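Local coordinates for protein endoglucanase (Acetivibrio cellulolyticus, PDB 5NRM) that belongs to a scaffoldin that probably hydrolyses beta-1,4-glucosidic linkages in cellulose, and as a type I cohesin domain binds an enzyme-borne dockerin in cellulosome assembly, at residues 37-42 and 95-100; 46-51 and 66-71. One frame throughout, in Å; residues are numbered along the deposited sequence.

Contact 1. Residues 37-42 and 95-100; sequences FTVTYD and ANLNFN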
ATOM      1  N   PHE A  37       0.964   1.531  -2.509  1.00  8.21           N
ATOM      2  CA  PHE A  37       1.706   2.789  -2.757  1.00  8.23           C
ATOM      3  C   PHE A  37       3.008   2.758  -2.002  1.00  8.69           C
ATOM      4  O   PHE A  37       3.202   1.904  -1.126  1.00  8.55           O
ATOM      5  CB  PHE A  37       0.887   4.056  -2.451  1.00  8.42           C
ATOM      6  CG  PHE A  37       0.360   4.151  -1.046  1.00  8.43           C
ATOM      7  CD1 PHE A  37       1.096   4.634   0.008  1.00  8.57           C
ATOM      8  CD2 PHE A  37      -0.935   3.692  -0.757  1.00  8.84           C
ATOM      9  CE1 PHE A  37       0.555   4.739   1.276  1.00  8.51           C
ATOM     10  CE2 PHE A  37      -1.499   3.811   0.480  1.00  8.58           C
ATOM     11  CZ  PHE A  37      -0.738   4.315   1.524  1.00  8.55           C
ATOM     12  N   THR A  38       3.889   3.667  -2.439  1.00  9.14           N
ATOM     13  CA  THR A  38       5.209   3.817  -1.846  1.00  9.64           C
ATOM     14  C   THR A  38       5.171   5.099  -1.035  1.00  9.80           C
ATOM     15  O   THR A  38       4.656   6.106  -1.473  1.00  9.32           O
ATOM     16  CB  THR A  38       6.266   3.950  -2.920  1.00 10.94           C
ATOM     17  OG1 THR A  38       6.330   2.770  -3.700  1.00 11.83           O
ATOM     18  CG2 THR A  38       7.685   4.181  -2.359  1.00 11.59           C
ATOM     19  N   VAL A  39       5.789   5.052   0.164  1.00  8.79           N
ATOM     20  CA  VAL A  39       6.053   6.230   1.018  1.00  9.55           C
ATOM     21  C   VAL A  39       7.546   6.442   1.160  1.00  9.60           C
ATOM     22  O   VAL A  39       8.237   5.523   1.542  1.00 10.42           O
ATOM     23  CB  VAL A  39       5.414   6.114   2.415  1.00  9.74           C
ATOM     24  CG1 VAL A  39       5.714   7.376   3.229  1.00 10.35           C
ATOM     25  CG2 VAL A  39       3.937   5.845   2.336  1.00  9.59           C
ATOM     26  N   THR A  40       8.007   7.600   0.781  1.00 10.03           N
ATOM     27  CA  THR A  40       9.385   8.042   0.997  1.00 10.83           C
ATOM     28  C   THR A  40       9.416   8.940   2.211  1.00 11.14           C
ATOM     29  O   THR A  40       8.463   9.650   2.516  1.00 11.51           O
ATOM     30  CB  THR A  40      10.050   8.640  -0.230  1.00 12.79           C
ATOM     31  OG1 THR A  40       9.281   9.725  -0.681  1.00 15.37           O
ATOM     32  CG2 THR A  40      10.136   7.580  -1.300  1.00 12.58           C
ATOM     33  N   TYR A  41      10.556   8.932   2.898  1.00 11.31           N
ATOM     34  CA  TYR A  41      10.761   9.801   4.078  1.00 10.83           C
ATOM     35  C   TYR A  41      12.187  10.242   4.107  1.00 11.50           C
ATOM     36  O   TYR A  41      13.115   9.538   3.624  1.00 11.45           O
ATOM     37  CB  TYR A  41      10.272   9.111   5.345  1.00 10.24           C
ATOM     38  CG  TYR A  41      11.035   7.865   5.680  1.00  9.72           C
ATOM     39  CD1 TYR A  41      12.211   7.918   6.489  1.00 10.03           C
ATOM     40  CD2 TYR A  41      10.634   6.623   5.209  1.00  9.81           C
ATOM     41  CE1 TYR A  41      12.950   6.774   6.741  1.00 10.10           C
ATOM     42  CE2 TYR A  41      11.360   5.496   5.466  1.00  9.93           C
ATOM     43  CZ  TYR A  41      12.520   5.541   6.244  1.00 10.46           C
ATOM     44  OH  TYR A  41      13.294   4.398   6.489  1.00 10.85           O
ATOM     45  N   ASP A  42      12.412  11.341   4.804  1.00 11.07           N
ATOM     46  CA  ASP A  42      13.797  11.883   4.880  1.00 12.01           C
ATOM     47  C   ASP A  42      14.591  11.103   5.926  1.00 12.07           C
ATOM     48  O   ASP A  42      14.492  11.331   7.166  1.00 11.41           O
ATOM     49  CB  ASP A  42      13.750  13.363   5.250  1.00 12.71           C
ATOM     50  CG  ASP A  42      15.103  14.013   5.330  1.00 13.44           C
ATOM     51  OD1 ASP A  42      16.117  13.285   5.265  1.00 14.31           O
ATOM     52  OD2 ASP A  42      15.123  15.267   5.446  1.00 14.63           O
ATOM     53  N   ALA A  95      -2.825   4.301   7.695  1.00  8.44           N
ATOM     54  CA  ALA A  95      -1.568   3.770   8.260  1.00  8.52           C
ATOM     55  C   ALA A  95      -1.015   4.751   9.256  1.00  9.04           C
ATOM     56  O   ALA A  95      -1.107   5.970   9.043  1.00  9.24           O
ATOM     57  CB  ALA A  95      -0.535   3.511   7.189  1.00  8.40           C
ATOM     58  N   ASN A  96      -0.389   4.231  10.304  1.00  9.06           N
ATOM     59  CA  ASN A  96       0.419   5.035  11.275  1.00  9.16           C
ATOM     60  C   ASN A  96       1.870   4.644  11.105  1.00  8.18           C
ATOM     61  O   ASN A  96       2.192   3.460  11.343  1.00  8.72           O
ATOM     62  CB  ASN A  96      -0.088   4.758  12.693  1.00  9.97           C
ATOM     63  CG  ASN A  96      -1.496   5.305  12.887  1.00 10.58           C
ATOM     64  OD1 ASN A  96      -2.490   4.511  13.159  1.00 13.71           O
ATOM     65  ND2 ASN A  96      -1.621   6.592  12.768  1.00  9.65           N
ATOM     66  N   LEU A  97       2.716   5.606  10.759  1.00  8.37           N
ATOM     67  CA  LEU A  97       4.092   5.367  10.529  1.00  8.25           C
ATOM     68  C   LEU A  97       4.827   5.821  11.795  1.00  8.80           C
ATOM     69  O   LEU A  97       4.739   6.978  12.162  1.00  9.47           O
ATOM     70  CB  LEU A  97       4.546   6.108   9.293  1.00  8.23           C
ATOM     71  CG  LEU A  97       3.766   5.843   8.004  1.00  8.72           C
ATOM     72  CD1 LEU A  97       4.378   6.750   6.907  1.00  9.59           C
ATOM     73  CD2 LEU A  97       3.757   4.351   7.644  1.00  8.60           C
ATOM     74  N   ASN A  98       5.580   4.923  12.377  1.00  8.29           N
ATOM     75  CA  ASN A  98       6.318   5.210  13.623  1.00  9.25           C
ATOM     76  C   ASN A  98       7.809   5.398  13.380  1.00  8.84           C
ATOM     77  O   ASN A  98       8.481   4.514  12.864  1.00  8.95           O
ATOM     78  CB  ASN A  98       6.104   4.063  14.609  1.00 10.15           C
ATOM     79  CG  ASN A  98       4.653   3.767  14.830  1.00 11.84           C
ATOM     80  OD1 ASN A  98       3.936   4.665  15.253  1.00 16.28           O
ATOM     81  ND2 ASN A  98       4.239   2.506  14.642  1.00 13.38           N
ATOM     82  N   PHE A  99       8.295   6.608  13.633  1.00  8.70           N
ATOM     83  CA  PHE A  99       9.689   6.959  13.525  1.00  9.09           C
ATOM     84  C   PHE A  99      10.283   7.362  14.878  1.00  9.56           C
ATOM     85  O   PHE A  99       9.591   7.868  15.740  1.00  9.57           O
ATOM     86  CB  PHE A  99       9.792   8.193  12.607  1.00  9.31           C
ATOM     87  CG  PHE A  99       9.300   7.955  11.198  1.00  9.36           C
ATOM     88  CD1 PHE A  99      10.103   7.317  10.252  1.00  9.53           C
ATOM     89  CD2 PHE A  99       7.999   8.342  10.858  1.00  9.24           C
ATOM     90  CE1 PHE A  99       9.609   7.181   8.941  1.00  9.33           C
ATOM     91  CE2 PHE A  99       7.539   8.219   9.579  1.00  9.66           C
ATOM     92  CZ  PHE A  99       8.334   7.579   8.637  1.00  9.73           C
ATOM     93  N   ASN A 100      11.619   7.277  14.984  1.00  9.84           N
ATOM     94  CA  ASN A 100      12.384   8.032  15.957  1.00 10.80           C
ATOM     95  C   ASN A 100      13.029   9.200  15.188  1.00 10.72           C
ATOM     96  O   ASN A 100      13.571   8.992  14.105  1.00 11.11           O
ATOM     97  CB  ASN A 100      13.452   7.148  16.544  1.00 11.60           C
ATOM     98  CG  ASN A 100      12.930   6.122  17.520  1.00 13.06           C
ATOM     99  OD1 ASN A 100      11.894   6.306  18.157  1.00 14.62           O
ATOM    100  ND2 ASN A 100      13.608   5.004  17.590  1.00 13.96           N
TER
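The aromatic rings of Tyr41 and Phe99 meet obliquely: over one face of the Tyr41 ring sits Phe99 CE1, 3.6 Å above its plane and displaced toward the rim on the CG side. The planes are inclined at 57° with centroids 5.0 Å apart, so the pair is neither a parallel stack nor a T. Phe99 CE1 comes within 3.6 Å of Tyr41 CG, and Phe99 CZ spreads the touch to the root of the tyrosine, at 4.1 Å from Tyr41 CB. The tyrosine stands with CG between its backbone N and carbonyl carbon (chi1 64°), and the ring, turned by chi2 near 90°, offers a face to Phe99. One rung along, Val39 CG1 and Leu97 CD1 meet at 4.0 Å. The valine divides its branches: CG1, anti to the backbone N, reaches across to the leucine, while CG2 lies in the plane of the Phe37 ring, at its edge.

These pairs bridge the two sheets of the cohesin jelly-roll sandwich. Strand 34-41 runs between 73-79 and 110-116 in one sheet, strand 92-101 between 17-25 and 46-53 in the other, and the CA atoms of Val39 and Leu97 are 9.7 Å apart. Leu46, Tyr48 and Leu74 add further packing around Tyr41.

The one polar tip among the touching side chains, Tyr41 OH, accepts a hydrogen bond from the backbone N of Gly72. Because the touching atoms are all carbon and the four residues are buried, the sheets are held together here by close packing and the hydrophobic effect.

Contact 2. Residues 46-51 and 66-71; sequences LEYISG and INKESD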
ATOM      1  N   LEU A  46      14.954  10.934  10.110  1.00 10.52           N
ATOM      2  CA  LEU A  46      14.016  10.012  10.685  1.00 10.22           C
ATOM      3  C   LEU A  46      14.551   8.607  10.563  1.00 10.55           C
ATOM      4  O   LEU A  46      15.010   8.183   9.477  1.00 10.72           O
ATOM      5  CB  LEU A  46      12.647  10.064  10.005  1.00  9.80           C
ATOM      6  CG  LEU A  46      11.895  11.402   9.926  1.00  9.99           C
ATOM      7  CD1 LEU A  46      10.699  11.247   9.019  1.00 10.03           C
ATOM      8  CD2 LEU A  46      11.528  11.962  11.319  1.00 10.11           C
ATOM      9  N   GLU A  47      14.354   7.865  11.614  1.00 11.18           N
ATOM     10  CA  GLU A  47      14.654   6.412  11.662  1.00 12.21           C
ATOM     11  C   GLU A  47      13.282   5.683  11.706  1.00 11.04           C
ATOM     12  O   GLU A  47      12.543   5.825  12.674  1.00 10.70           O
ATOM     13  CB  GLU A  47      15.480   6.067  12.871  1.00 13.76           C
ATOM     14  CG  GLU A  47      15.755   4.571  13.019  1.00 17.01           C
ATOM     15  CD  GLU A  47      16.187   4.115  14.459  1.00 21.25           C
ATOM     16  OE1 GLU A  47      16.038   4.791  15.540  1.00 25.06           O
ATOM     17  OE2 GLU A  47      16.629   2.922  14.522  1.00 29.40           O
ATOM     18  N   TYR A  48      12.953   4.942  10.639  1.00 10.28           N
ATOM     19  CA  TYR A  48      11.731   4.128  10.646  1.00  9.98           C
ATOM     20  C   TYR A  48      11.795   2.990  11.585  1.00 10.50           C
ATOM     21  O   TYR A  48      12.755   2.223  11.560  1.00 12.57           O
ATOM     22  CB  TYR A  48      11.435   3.648   9.248  1.00  9.99           C
ATOM     23  CG  TYR A  48      10.184   2.817   9.117  1.00  9.88           C
ATOM     24  CD1 TYR A  48       8.945   3.430   9.132  1.00  9.80           C
ATOM     25  CD2 TYR A  48      10.253   1.422   8.933  1.00  9.56           C
ATOM     26  CE1 TYR A  48       7.805   2.724   8.955  1.00  9.57           C
ATOM     27  CE2 TYR A  48       9.079   0.727   8.771  1.00  9.77           C
ATOM     28  CZ  TYR A  48       7.876   1.393   8.727  1.00  9.58           C
ATOM     29  OH  TYR A  48       6.752   0.575   8.499  1.00 11.11           O
ATOM     30  N   ILE A  49      10.779   2.878  12.427  1.00  9.90           N
ATOM     31  CA  ILE A  49      10.704   1.801  13.416  1.00 10.31           C
ATOM     32  C   ILE A  49       9.651   0.724  13.006  1.00  9.81           C
ATOM     33  O   ILE A  49       9.936  -0.496  12.966  1.00  9.85           O
ATOM     34  CB  ILE A  49      10.411   2.353  14.807  1.00 10.56           C
ATOM     35  CG1 ILE A  49      11.596   3.293  15.183  1.00 11.41           C
ATOM     36  CG2 ILE A  49      10.222   1.244  15.837  1.00 10.64           C
ATOM     37  CD1 ILE A  49      12.950   2.645  15.315  1.00 12.83           C
ATOM     38  N   SER A  50       8.458   1.178  12.667  1.00  9.78           N
ATOM     39  CA  SER A  50       7.383   0.243  12.312  1.00  9.71           C
ATOM     40  C   SER A  50       6.246   1.018  11.686  1.00  8.86           C
ATOM     41  O   SER A  50       6.186   2.270  11.712  1.00  8.71           O
ATOM     42  CB  SER A  50       6.862  -0.450  13.607  1.00 10.32           C
ATOM     43  OG  SER A  50       6.220   0.501  14.472  1.00 10.79           O
ATOM     44  N   GLY A  51       5.307   0.263  11.132  1.00  9.10           N
ATOM     45  CA  GLY A  51       4.141   0.819  10.513  1.00  9.53           C
ATOM     46  C   GLY A  51       2.959  -0.031  10.820  1.00  9.89           C
ATOM     47  O   GLY A  51       3.050  -1.261  10.673  1.00 10.29           O
ATOM     48  N   ILE A  66       2.983  -3.391   5.592  1.00  9.90           N
ATOM     49  CA  ILE A  66       3.911  -2.320   5.317  0.50  9.84           C
ATOM     50  C   ILE A  66       5.318  -2.863   5.488  1.00 10.17           C
ATOM     51  O   ILE A  66       5.599  -3.566   6.492  1.00 10.76           O
ATOM     52  CB  ILE A  66       3.578  -1.071   6.191  0.50  9.63           C
ATOM     53  CG1 ILE A  66       4.373   0.145   5.713  0.50  9.88           C
ATOM     54  CG2 ILE A  66       3.716  -1.384   7.670  0.50 10.23           C
ATOM     55  CD1 ILE A  66       3.824   1.469   6.218  0.50  9.53           C
ATOM     56  N   ASN A  67       6.214  -2.581   4.559  1.00  9.52           N
ATOM     57  CA  ASN A  67       7.589  -3.063   4.636  1.00 10.49           C
ATOM     58  C   ASN A  67       8.556  -1.947   4.286  1.00 10.58           C
ATOM     59  O   ASN A  67       8.321  -1.165   3.364  1.00 10.13           O
ATOM     60  CB  ASN A  67       7.771  -4.235   3.683  1.00 11.28           C
ATOM     61  CG  ASN A  67       9.175  -4.788   3.694  1.00 11.98           C
ATOM     62  OD1 ASN A  67       9.665  -5.177   4.745  1.00 14.43           O
ATOM     63  ND2 ASN A  67       9.810  -4.820   2.562  1.00 13.04           N
ATOM     64  N   LYS A  68       9.640  -1.840   5.050  1.00 10.51           N
ATOM     65  CA  LYS A  68      10.726  -0.941   4.675  1.00 11.21           C
ATOM     66  C   LYS A  68      11.551  -1.612   3.608  1.00 11.61           C
ATOM     67  O   LYS A  68      12.283  -2.590   3.884  1.00 12.87           O
ATOM     68  CB  LYS A  68      11.591  -0.603   5.896  1.00 11.87           C
ATOM     69  CG  LYS A  68      12.745   0.334   5.514  1.00 14.10           C
ATOM     70  CD  LYS A  68      13.662   0.626   6.699  1.00 16.74           C
ATOM     71  CE  LYS A  68      14.929   1.301   6.277  1.00 21.42           C
ATOM     72  NZ  LYS A  68      15.953   0.996   7.327  1.00 25.94           N
ATOM     73  N   GLU A  69      11.476  -1.110   2.388  1.00 12.06           N
ATOM     74  CA  GLU A  69      12.233  -1.727   1.282  1.00 12.93           C
ATOM     75  C   GLU A  69      13.732  -1.338   1.397  1.00 13.53           C
ATOM     76  O   GLU A  69      14.660  -2.150   1.179  1.00 14.02           O
ATOM     77  CB  GLU A  69      11.672  -1.324  -0.083  1.00 13.14           C
ATOM     78  CG  GLU A  69      12.523  -1.804  -1.246  1.00 14.87           C
ATOM     79  CD  GLU A  69      11.898  -1.434  -2.573  1.00 16.60           C
ATOM     80  OE1 GLU A  69      10.683  -1.458  -2.614  1.00 16.99           O
ATOM     81  OE2 GLU A  69      12.648  -1.090  -3.521  1.00 20.42           O
ATOM     82  N   SER A  70      13.965  -0.097   1.743  1.00 13.23           N
ATOM     83  CA  SER A  70      15.350   0.464   1.867  1.00 14.29           C
ATOM     84  C   SER A  70      15.233   1.743   2.713  1.00 14.97           C
ATOM     85  O   SER A  70      14.154   2.203   3.004  1.00 12.44           O
ATOM     86  CB  SER A  70      15.996   0.760   0.511  1.00 15.91           C
ATOM     87  OG  SER A  70      15.202   1.621  -0.267  1.00 17.19           O
ATOM     88  N   ASP A  71      16.368   2.332   3.049  1.00 15.59           N
ATOM     89  CA  ASP A  71      16.364   3.507   3.919  1.00 16.14           C
ATOM     90  C   ASP A  71      15.622   4.568   3.159  1.00 15.06           C
ATOM     91  O   ASP A  71      15.975   4.880   1.992  1.00 17.71           O
ATOM     92  CB  ASP A  71      17.797   3.990   4.202  1.00 18.75           C
ATOM     93  CG  ASP A  71      18.574   3.070   5.136  1.00 21.28           C
ATOM     94  OD1 ASP A  71      17.925   2.304   5.886  1.00 22.07           O
ATOM     95  OD2 ASP A  71      19.850   3.202   5.175  1.00 23.93           O
TER
HETATM   96  O   HOH W   1       7.084  -2.116   8.413  1.00 11.31           O
HETATM   97  O   HOH W   2      15.033   2.250  10.085  1.00 20.70           O
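Tyr48 reaches across to Ile66 and Lys68 at one margin of the cohesin beta sandwich, where strand 46-51 of one sheet faces strand 66-70 of the other. The segments run nearly antiparallel, at 153°, but their axes stay 7.2 Å apart and side chains and water fill the interval. With CG anti to the backbone N (chi1 -179°), the tyrosine stretches out from its strand, and Tyr48 OH lies 3.7 Å from both Ile66 CG1 and Ile66 CG2 in the conformer described. A classic beta bulge, in which Ile49 and Ser50 both face Asn98, follows, and Ser50 N lies above the centre of the Tyr48 ring.

Lys68 slides past that ring in the opposite direction, its CB 3.9 Å from Tyr48 CD2. In the conformer described its CG is anti to the backbone N (chi1 180°) and the chain stays extended beyond it; this carries the methylenes alongside the ring and the ammonium past it.

Two waters complete the joint. One, in the plane of the tyrosine ring at its edge, hydrogen-bonds Tyr48 OH at 2.7 Å and donates to Ile66 O. The other donates to Tyr48 O and, in this conformer, accepts from Lys68 NZ, tying the lysine to the opposite backbone. Strand 64-70 also meets the bound dockerin chain: Asn67, whose side chain leaves from the far side of the strand, donates through ND2 to Leu60 O of the dockerin. In the same conformer Lys68 NZ closes a salt bridge on Asp71, 2.8 Å from OD1 and nearly in line with that oxygen's C-O bond.

The two contacts join the same pair of sheets in one cohesin domain, with centres about 6 Å apart; contact 1 lies in the core and contact 2 nearer the surface. Along the chain the order is 37-42, 46-51, 66-71, 95-100, so contact 2 is nested within the loop closed by contact 1. Strands 46-53 and 92-101 are antiparallel neighbours, probably linked by backbone bonds such as Asn98 N to Ser50 O (2.8 Å) and Asn100 O to Glu47 N. Strand 73-79 lies between 34-41 and 64-70 in the other sheet. The interior packing thus continues from the core to strand 64-70, whose outer side meets the dockerin.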